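Local coordinates for ABC transporter, solute-binding protein (Staphylococcus aureus, PDB 6LKK), which binds glucose 6-phosphate in the cleft of a periplasmic-binding-protein-type fold and takes part in two-component signalling as a sensor of this sugar phosphate, at residues 105-110 against 199-204; 116-121 against 207-212; 127-132 against 182-187. All coordinates share one frame; numbering follows the deposited sequence.

Contact 1. Residues 105-110 against 199-204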
loop_
_atom_site.group_PDB
_atom_site.type_symbol
_atom_site.label_atom_id
_atom_site.label_comp_id
_atom_site.label_asym_id
_atom_site.label_seq_id
_atom_site.Cartn_x
_atom_site.Cartn_y
_atom_site.Cartn_z
ATOM N N ASN A 105 -2.590 19.053 -5.712
ATOM C CA ASN A 105 -3.676 19.574 -6.535
ATOM C C ASN A 105 -3.090 20.621 -7.471
ATOM O O ASN A 105 -2.608 21.667 -7.023
ATOM C CB ASN A 105 -4.797 20.150 -5.675
ATOM C CG ASN A 105 -5.960 20.660 -6.510
ATOM O OD1 ASN A 105 -5.786 21.523 -7.370
ATOM N ND2 ASN A 105 -7.144 20.104 -6.284
ATOM N N SER A 106 -3.120 20.333 -8.770
ATOM C CA SER A 106 -2.456 21.168 -9.761
ATOM C C SER A 106 -3.268 22.396 -10.151
ATOM O O SER A 106 -2.737 23.270 -10.845
ATOM C CB SER A 106 -2.138 20.334 -11.004
ATOM O OG SER A 106 -3.303 19.703 -11.508
ATOM N N ASP A 107 -4.529 22.490 -9.730
ATOM C CA ASP A 107 -5.293 23.719 -9.910
ATOM C C ASP A 107 -5.075 24.705 -8.772
ATOM O O ASP A 107 -5.133 25.920 -8.997
ATOM C CB ASP A 107 -6.789 23.408 -10.040
ATOM C CG ASP A 107 -7.185 23.003 -11.449
ATOM O OD1 ASP A 107 -6.324 23.064 -12.353
ATOM O OD2 ASP A 107 -8.361 22.626 -11.655
ATOM N N LEU A 108 -4.818 24.216 -7.560
ATOM C CA LEU A 108 -4.528 25.083 -6.426
ATOM C C LEU A 108 -3.054 25.436 -6.318
ATOM O O LEU A 108 -2.717 26.472 -5.734
ATOM C CB LEU A 108 -4.967 24.413 -5.121
ATOM C CG LEU A 108 -6.462 24.137 -4.962
ATOM C CD1 LEU A 108 -6.706 23.293 -3.727
ATOM C CD2 LEU A 108 -7.238 25.441 -4.884
ATOM N N GLN A 109 -2.178 24.608 -6.886
ATOM C CA GLN A 109 -0.748 24.742 -6.637
ATOM C C GLN A 109 -0.223 26.099 -7.085
ATOM O O GLN A 109 0.561 26.735 -6.370
ATOM C CB GLN A 109 -0.002 23.618 -7.352
ATOM C CG GLN A 109 1.490 23.606 -7.112
ATOM C CD GLN A 109 2.166 22.440 -7.798
ATOM O OE1 GLN A 109 1.602 21.826 -8.706
ATOM N NE2 GLN A 109 3.379 22.125 -7.367
ATOM N N GLY A 110 -0.634 26.557 -8.262
ATOM C CA GLY A 110 -0.065 27.781 -8.800
ATOM C C GLY A 110 1.437 27.643 -8.950
ATOM O O GLY A 110 1.944 26.644 -9.475
ATOM N N GLY A 199 -9.535 12.421 -14.428
ATOM C CA GLY A 199 -9.489 13.795 -14.881
ATOM C C GLY A 199 -9.321 14.832 -13.797
ATOM O O GLY A 199 -9.361 16.031 -14.103
ATOM N N TYR A 200 -9.122 14.423 -12.549
ATOM C CA TYR A 200 -8.978 15.393 -11.480
ATOM C C TYR A 200 -7.609 16.067 -11.566
ATOM O O TYR A 200 -6.650 15.477 -12.076
ATOM C CB TYR A 200 -9.160 14.725 -10.123
ATOM C CG TYR A 200 -10.589 14.318 -9.866
ATOM C CD1 TYR A 200 -11.094 13.131 -10.379
ATOM C CD2 TYR A 200 -11.441 15.131 -9.128
ATOM C CE1 TYR A 200 -12.403 12.759 -10.157
ATOM C CE2 TYR A 200 -12.753 14.763 -8.899
ATOM C CZ TYR A 200 -13.228 13.577 -9.417
ATOM O OH TYR A 200 -14.533 13.200 -9.197
ATOM N N PRO A 201 -7.497 17.315 -11.096
ATOM C CA PRO A 201 -6.223 18.063 -11.166
ATOM C C PRO A 201 -5.224 17.587 -10.115
ATOM O O PRO A 201 -4.967 18.228 -9.100
ATOM C CB PRO A 201 -6.673 19.506 -10.928
ATOM C CG PRO A 201 -7.885 19.374 -10.069
ATOM C CD PRO A 201 -8.584 18.129 -10.522
ATOM N N VAL A 202 -4.640 16.420 -10.388
ATOM C CA VAL A 202 -3.762 15.716 -9.460
ATOM C C VAL A 202 -2.406 15.524 -10.122
ATOM O O VAL A 202 -2.321 14.995 -11.238
ATOM C CB VAL A 202 -4.357 14.355 -9.046
ATOM C CG1 VAL A 202 -3.326 13.505 -8.300
ATOM C CG2 VAL A 202 -5.588 14.558 -8.177
ATOM N N SER A 203 -1.351 15.945 -9.429
ATOM C CA SER A 203 0.023 15.662 -9.818
ATOM C C SER A 203 0.623 14.653 -8.848
ATOM O O SER A 203 0.403 14.734 -7.635
ATOM C CB SER A 203 0.874 16.934 -9.834
ATOM O OG SER A 203 0.489 17.796 -10.890
ATOM N N ILE A 204 1.388 13.710 -9.388
ATOM C CA ILE A 204 2.022 12.657 -8.602
ATOM C C ILE A 204 3.489 13.021 -8.431
ATOM O O ILE A 204 4.200 13.254 -9.417
ATOM C CB ILE A 204 1.855 11.286 -9.276
ATOM C CG1 ILE A 204 0.363 10.985 -9.469
ATOM C CG2 ILE A 204 2.520 10.195 -8.446
ATOM C CD1 ILE A 204 0.072 9.763 -10.312
HETATM O O HOH W 1 -2.488 17.622 -13.054
HETATM O O HOH W 2 2.201 19.873 -10.447
#
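Pro201 forms the tight centre of this contact, its ring set against three consecutive residues where the chain turns off the end of a strand. Its CG is 3.9 Å from ND2 of Asn105, and its CB is 3.4 Å from OG of Ser106. The side chain of Asp107 crosses that of Pro201 at about a right angle, its CG 3.6 Å from Pro201 CB. The polar part of this tight region is one backbone hydrogen bond, Ser106 N to Pro201 O at 2.8 Å with an N-H...O angle of 157°; the donor lies above the carbonyl plane. The CA-H of Asn105 also approaches Pro201 O. Pro201 is itself the centre of an inverse gamma turn that leads into strand 202-205. That strand runs antiparallel to strand 92-105, with Asn105 and Val202 as a non-hydrogen-bonded pair whose side chains share a face. Asn105, with CG anti to its backbone N (chi1 -178°), turns OD1 onto the residues that follow: the bond to Asp107 N, 2.8 Å and in the carbonyl plane, makes an Asx turn, and that to Leu108 N, 2.9 Å and from above the plane, extends it to an Asx motif. ND2 of the same amide is bonded to Val177 O of helix 170-178, so the group is fixed at both ends. On the side of Ser203 and Gln109 the contact is looser and bridged by water. At the border the Ser106 hydroxyl, held in the crowded position between N and C (chi1 55°), meets one water, which makes only a weak bond to Val202 O. Gln109 and Ser203 do not touch; a second water donates to Gln109 OE1 and lies 2.7 Å from Ser203 OG, bridging two partly exposed side chains.

Contact 2. Residues 116-121 against 207-212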
loop_
_atom_site.group_PDB
_atom_site.type_symbol
_atom_site.label_atom_id
_atom_site.label_comp_id
_atom_site.label_asym_id
_atom_site.label_seq_id
_atom_site.Cartn_x
_atom_site.Cartn_y
_atom_site.Cartn_z
ATOM N N GLY A 116 9.091 17.298 -2.800
ATOM C CA GLY A 116 9.311 16.273 -1.801
ATOM C C GLY A 116 8.848 16.727 -0.436
ATOM O O GLY A 116 8.066 17.671 -0.311
ATOM N N TYR A 117 9.357 16.044 0.593
ATOM C CA TYR A 117 8.870 16.269 1.952
ATOM C C TYR A 117 9.258 17.647 2.475
ATOM O O TYR A 117 8.457 18.304 3.151
ATOM C CB TYR A 117 9.397 15.184 2.886
ATOM C CG TYR A 117 8.798 13.822 2.642
ATOM C CD1 TYR A 117 7.454 13.575 2.887
ATOM C CD2 TYR A 117 9.582 12.776 2.176
ATOM C CE1 TYR A 117 6.911 12.323 2.666
ATOM C CE2 TYR A 117 9.047 11.530 1.955
ATOM C CZ TYR A 117 7.714 11.308 2.199
ATOM O OH TYR A 117 7.193 10.061 1.974
ATOM N N GLN A 118 10.482 18.099 2.194
ATOM C CA GLN A 118 10.912 19.401 2.698
ATOM C C GLN A 118 10.017 20.517 2.175
ATOM O O GLN A 118 9.677 21.450 2.913
ATOM C CB GLN A 118 12.367 19.662 2.315
ATOM C CG GLN A 118 13.358 18.762 3.026
ATOM C CD GLN A 118 14.787 19.255 2.905
ATOM O OE1 GLN A 118 15.031 20.416 2.572
ATOM N NE2 GLN A 118 15.743 18.370 3.172
ATOM N N ASP A 119 9.619 20.434 0.904
ATOM C CA ASP A 119 8.772 21.468 0.318
ATOM C C ASP A 119 7.397 21.518 0.970
ATOM O O ASP A 119 6.742 22.565 0.942
ATOM C CB ASP A 119 8.621 21.234 -1.183
ATOM C CG ASP A 119 9.894 21.522 -1.949
ATOM O OD1 ASP A 119 10.854 22.051 -1.348
ATOM O OD2 ASP A 119 9.931 21.215 -3.158
ATOM N N LEU A 120 6.933 20.407 1.546
ATOM C CA LEU A 120 5.635 20.420 2.209
ATOM C C LEU A 120 5.633 21.315 3.440
ATOM O O LEU A 120 4.556 21.705 3.905
ATOM C CB LEU A 120 5.226 18.998 2.594
ATOM C CG LEU A 120 4.934 18.032 1.441
ATOM C CD1 LEU A 120 4.599 16.657 1.992
ATOM C CD2 LEU A 120 3.798 18.539 0.561
ATOM N N LEU A 121 6.809 21.660 3.963
ATOM C CA LEU A 121 6.925 22.494 5.149
ATOM C C LEU A 121 6.905 23.984 4.835
ATOM O O LEU A 121 6.990 24.795 5.761
ATOM C CB LEU A 121 8.214 22.152 5.902
ATOM C CG LEU A 121 8.353 20.698 6.353
ATOM C CD1 LEU A 121 9.680 20.495 7.067
ATOM C CD2 LEU A 121 7.195 20.288 7.247
ATOM N N PRO A 207 8.902 11.805 -3.769
ATOM C CA PRO A 207 9.742 12.757 -3.024
ATOM C C PRO A 207 11.229 12.543 -3.272
ATOM O O PRO A 207 11.746 11.429 -3.149
ATOM C CB PRO A 207 9.367 12.500 -1.556
ATOM C CG PRO A 207 8.542 11.257 -1.538
ATOM C CD PRO A 207 7.959 11.089 -2.896
ATOM N N ILE A 208 11.920 13.637 -3.609
ATOM C CA ILE A 208 13.333 13.556 -3.958
ATOM C C ILE A 208 14.189 13.111 -2.777
ATOM O O ILE A 208 15.273 12.554 -2.983
ATOM C CB ILE A 208 13.836 14.903 -4.517
ATOM C CG1 ILE A 208 13.621 16.041 -3.513
ATOM C CG2 ILE A 208 13.137 15.222 -5.836
ATOM C CD1 ILE A 208 14.315 17.340 -3.900
ATOM N N GLU A 209 13.737 13.333 -1.540
ATOM C CA GLU A 209 14.527 12.932 -0.381
ATOM C C GLU A 209 14.564 11.424 -0.185
ATOM O O GLU A 209 15.399 10.935 0.582
ATOM C CB GLU A 209 13.988 13.571 0.898
ATOM C CG GLU A 209 13.951 15.087 0.887
ATOM C CD GLU A 209 12.657 15.640 0.326
ATOM O OE1 GLU A 209 11.850 14.849 -0.212
ATOM O OE2 GLU A 209 12.446 16.867 0.428
ATOM N N GLY A 210 13.684 10.683 -0.847
ATOM C CA GLY A 210 13.580 9.260 -0.620
ATOM C C GLY A 210 12.137 8.816 -0.600
ATOM O O GLY A 210 11.351 9.244 0.251
ATOM N N THR A 211 11.790 7.950 -1.544
ATOM C CA THR A 211 10.438 7.438 -1.702
ATOM C C THR A 211 10.355 6.035 -1.114
ATOM O O THR A 211 11.150 5.161 -1.470
ATOM C CB THR A 211 10.056 7.423 -3.184
ATOM O OG1 THR A 211 10.098 8.762 -3.697
ATOM C CG2 THR A 211 8.670 6.840 -3.395
ATOM N N MET A 212 9.400 5.827 -0.212
ATOM C CA MET A 212 9.190 4.506 0.366
ATOM C C MET A 212 8.532 3.586 -0.657
ATOM O O MET A 212 7.535 3.955 -1.286
ATOM C CB MET A 212 8.319 4.614 1.618
ATOM C CG MET A 212 8.056 3.297 2.331
ATOM S SD MET A 212 9.560 2.487 2.898
ATOM C CE MET A 212 10.178 3.734 4.018
HETATM O O HOH W 3 7.685 8.070 0.189
HETATM O O HOH W 4 11.138 18.753 -0.976
#
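The backbone makes a type I turn from Pro207 to Gly210, closed by Gly210 N to Pro207 O, and it lies so close to residues 116-121 that the CA atoms of Gly116 and Pro207 are 3.7 Å apart. Glu209, within that turn, supplies the main polar contact. Its chain bends at chi2 (89°) and lays the carboxylate against two successive N-H groups at the start of a short run with helical backbone angles. OE1 accepts from Tyr117 N and OE2 from Gln118 N, each at 2.9 Å; the second bond is the straighter, with an N-H...O angle of 167°. Both donors sit above the carboxylate plane. Gly116, without a side chain, lets OE1 come within 3.3 Å of its CA, while Gln118 CG packs beside OE2. A water donates to OE2 and accepts from Asp119 N, so a third N-H of this run is tied to the same carboxylate. Such a cluster of N-H groups would favour the ionised carboxylate, although the like-charged Asp119 is nearby. In the periplasmic-binding-protein fold of this chain the contact joins the connection between strands 92-105 and 129-132 to that between strands 202-205 and 213-221. Tyr117 and Pro207 lie side by side and point the same way, with ring atom CE2 3.5 Å from Pro207 CG. Gly210 O meets the edge of that ring in its plane. The hydroxyl reaches past the turn, where a water 2.7 Å from Tyr117 OH accepts from Met212 N, and the same hydroxyl is hydrogen-bonded to His143 of helix 138-151. Thr139 of that helix is one of the residues that bind glucose 6-phosphate, its side chain about 9 Å from that of Tyr117.

Contact 3. Residues 127-132 against 182-187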
loop_
_atom_site.group_PDB
_atom_site.type_symbol
_atom_site.label_atom_id
_atom_site.label_comp_id
_atom_site.label_asym_id
_atom_site.label_seq_id
_atom_site.Cartn_x
_atom_site.Cartn_y
_atom_site.Cartn_z
ATOM N N GLY A 127 -1.284 23.568 7.444
ATOM C CA GLY A 127 -2.672 23.194 7.611
ATOM C C GLY A 127 -3.408 22.866 6.332
ATOM O O GLY A 127 -4.606 22.567 6.388
ATOM N N LYS A 128 -2.736 22.908 5.182
ATOM C CA LYS A 128 -3.352 22.615 3.895
ATOM C C LYS A 128 -2.784 21.346 3.272
ATOM O O LYS A 128 -2.925 21.130 2.064
ATOM C CB LYS A 128 -3.182 23.811 2.958
ATOM C CG LYS A 128 -3.748 25.101 3.542
ATOM C CD LYS A 128 -3.679 26.262 2.567
ATOM C CE LYS A 128 -4.248 27.527 3.192
ATOM N NZ LYS A 128 -4.398 28.631 2.204
ATOM N N ILE A 129 -2.153 20.503 4.087
ATOM C CA ILE A 129 -1.601 19.219 3.674
ATOM C C ILE A 129 -2.277 18.139 4.504
ATOM O O ILE A 129 -2.561 18.351 5.688
ATOM C CB ILE A 129 -0.071 19.172 3.873
ATOM C CG1 ILE A 129 0.591 20.412 3.269
ATOM C CG2 ILE A 129 0.508 17.890 3.285
ATOM C CD1 ILE A 129 0.318 20.599 1.794
ATOM N N ALA A 130 -2.524 16.980 3.894
ATOM C CA ALA A 130 -3.229 15.895 4.561
ATOM C C ALA A 130 -2.425 14.601 4.507
ATOM O O ALA A 130 -1.641 14.370 3.584
ATOM C CB ALA A 130 -4.609 15.659 3.939
ATOM N N TYR A 131 -2.637 13.760 5.517
ATOM C CA TYR A 131 -2.090 12.411 5.552
ATOM C C TYR A 131 -3.022 11.552 6.392
ATOM O O TYR A 131 -3.911 12.062 7.076
ATOM C CB TYR A 131 -0.660 12.388 6.107
ATOM C CG TYR A 131 -0.554 12.711 7.582
ATOM C CD1 TYR A 131 -0.741 14.006 8.046
ATOM C CD2 TYR A 131 -0.253 11.722 8.507
ATOM C CE1 TYR A 131 -0.640 14.304 9.392
ATOM C CE2 TYR A 131 -0.148 12.010 9.854
ATOM C CZ TYR A 131 -0.342 13.302 10.291
ATOM O OH TYR A 131 -0.236 13.582 11.636
ATOM N N SER A 132 -2.819 10.238 6.333
ATOM C CA SER A 132 -3.687 9.309 7.043
ATOM C C SER A 132 -3.010 8.761 8.297
ATOM O O SER A 132 -1.784 8.721 8.415
ATOM C CB SER A 132 -4.123 8.158 6.129
ATOM O OG SER A 132 -3.020 7.519 5.518
ATOM N N TYR A 182 -7.491 20.170 -0.033
ATOM C CA TYR A 182 -6.115 20.313 0.408
ATOM C C TYR A 182 -5.221 20.552 -0.798
ATOM O O TYR A 182 -5.510 20.095 -1.907
ATOM C CB TYR A 182 -5.626 19.071 1.167
ATOM C CG TYR A 182 -6.383 18.790 2.443
ATOM C CD1 TYR A 182 -6.154 19.541 3.590
ATOM C CD2 TYR A 182 -7.321 17.772 2.503
ATOM C CE1 TYR A 182 -6.845 19.284 4.759
ATOM C CE2 TYR A 182 -8.018 17.510 3.667
ATOM C CZ TYR A 182 -7.775 18.268 4.791
ATOM O OH TYR A 182 -8.466 18.009 5.952
ATOM N N TYR A 183 -4.124 21.272 -0.564
ATOM C CA TYR A 183 -3.154 21.516 -1.624
ATOM C C TYR A 183 -2.368 20.259 -1.967
ATOM O O TYR A 183 -1.974 20.073 -3.124
ATOM C CB TYR A 183 -2.196 22.633 -1.209
ATOM C CG TYR A 183 -2.739 24.023 -1.437
ATOM C CD1 TYR A 183 -3.984 24.395 -0.947
ATOM C CD2 TYR A 183 -2.003 24.966 -2.139
ATOM C CE1 TYR A 183 -4.481 25.667 -1.155
ATOM C CE2 TYR A 183 -2.490 26.240 -2.350
ATOM C CZ TYR A 183 -3.729 26.585 -1.856
ATOM O OH TYR A 183 -4.219 27.854 -2.066
ATOM N N ALA A 184 -2.128 19.392 -0.988
ATOM C CA ALA A 184 -1.325 18.203 -1.224
ATOM C C ALA A 184 -1.587 17.202 -0.111
ATOM O O ALA A 184 -2.158 17.535 0.930
ATOM C CB ALA A 184 0.168 18.542 -1.316
ATOM N N GLY A 185 -1.162 15.963 -0.346
ATOM C CA GLY A 185 -1.370 14.912 0.632
ATOM C C GLY A 185 -0.412 13.762 0.421
ATOM O O GLY A 185 0.262 13.661 -0.606
ATOM N N LEU A 186 -0.369 12.884 1.423
ATOM C CA LEU A 186 0.486 11.703 1.402
ATOM C C LEU A 186 -0.361 10.486 1.046
ATOM O O LEU A 186 -1.267 10.112 1.798
ATOM C CB LEU A 186 1.176 11.513 2.751
ATOM C CG LEU A 186 2.038 12.679 3.242
ATOM C CD1 LEU A 186 2.847 12.238 4.447
ATOM C CD2 LEU A 186 2.957 13.210 2.152
ATOM N N SER A 187 -0.059 9.871 -0.093
ATOM C CA SER A 187 -0.911 8.838 -0.672
ATOM C C SER A 187 -0.018 7.709 -1.179
ATOM O O SER A 187 1.125 7.534 -0.741
ATOM C CB SER A 187 -1.795 9.449 -1.771
ATOM O OG SER A 187 -2.639 8.480 -2.363
HETATM O O HOH W 5 -0.957 8.956 4.394
#
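Strands 129-132 and 184-187 run parallel, 18° apart, as neighbours in the mixed sheet of a periplasmic-binding-protein fold. Three bonds join the segments, all with the donor in the plane of the accepting carbonyl: Tyr183 N to Lys128 O at 2.9 Å, Ala130 N to Ala184 O at 3.0 Å, and Leu186 N to Ala130 O at 2.9 Å. Ala130 thus bonds the other strand through both its N-H and its carbonyl, and its O is also approached by the CA-H of Gly185. Side chains pack on both faces. On the face carrying Ala130, its methyl sits over the middle of the Tyr182 ring in a CH-pi contact, CB 3.8 Å from the ring centroid and 14° off the normal. On the face of Ile129 and Ala184, Ile129 CD1 reaches across to within 3.7 Å of Ala184 CB. Farther along, Tyr131 CB meets Leu186 CD1. At the outer end the aliphatic chain of Lys128, extended beyond CG, runs alongside Tyr183 and brings CD 3.9 Å from the ring atom CE1. A second shell holds these groups. Met165 and Leu167 of the parallel strand 165-167, with Val177 of helix 170-178, pack on Tyr182. The crowded first torsion of Tyr131 (chi1 69°) accompanies a ring that leads away from strand 184-187, stacks edge-to-face with Phe160 and bonds Gln166 through its hydroxyl. Toward the ligand, Ser132 OG is hydrogen-bonded to Thr170, one of the residues that bind glucose 6-phosphate. Where the direct bonds between the strands stop, a water continues the pairing, accepting from Ser132 N and donating to Leu186 O at 2.9 Å.

How the contacts relate
Followed from the N terminus, residues 105-110, 116-121 and 127-132 come in succession and find their partners later in the chain. The first loop to close is that of contact 3, when residues 182-187 return beside 127-132; it lies within the loops of both other contacts. Residues 199-204 then close contact 1, and 207-212 close contact 2, so these two loops cross. Contacts 1 and 3 belong to the same sheet and meet where Asn105 N lies 2.8 Å from Tyr183 O, a probable hydrogen bond. Contact 2 reaches contact 3 by apolar packing, Leu120 against Leu186 and Ala184, setting the loop segment 116-121 against the sheet.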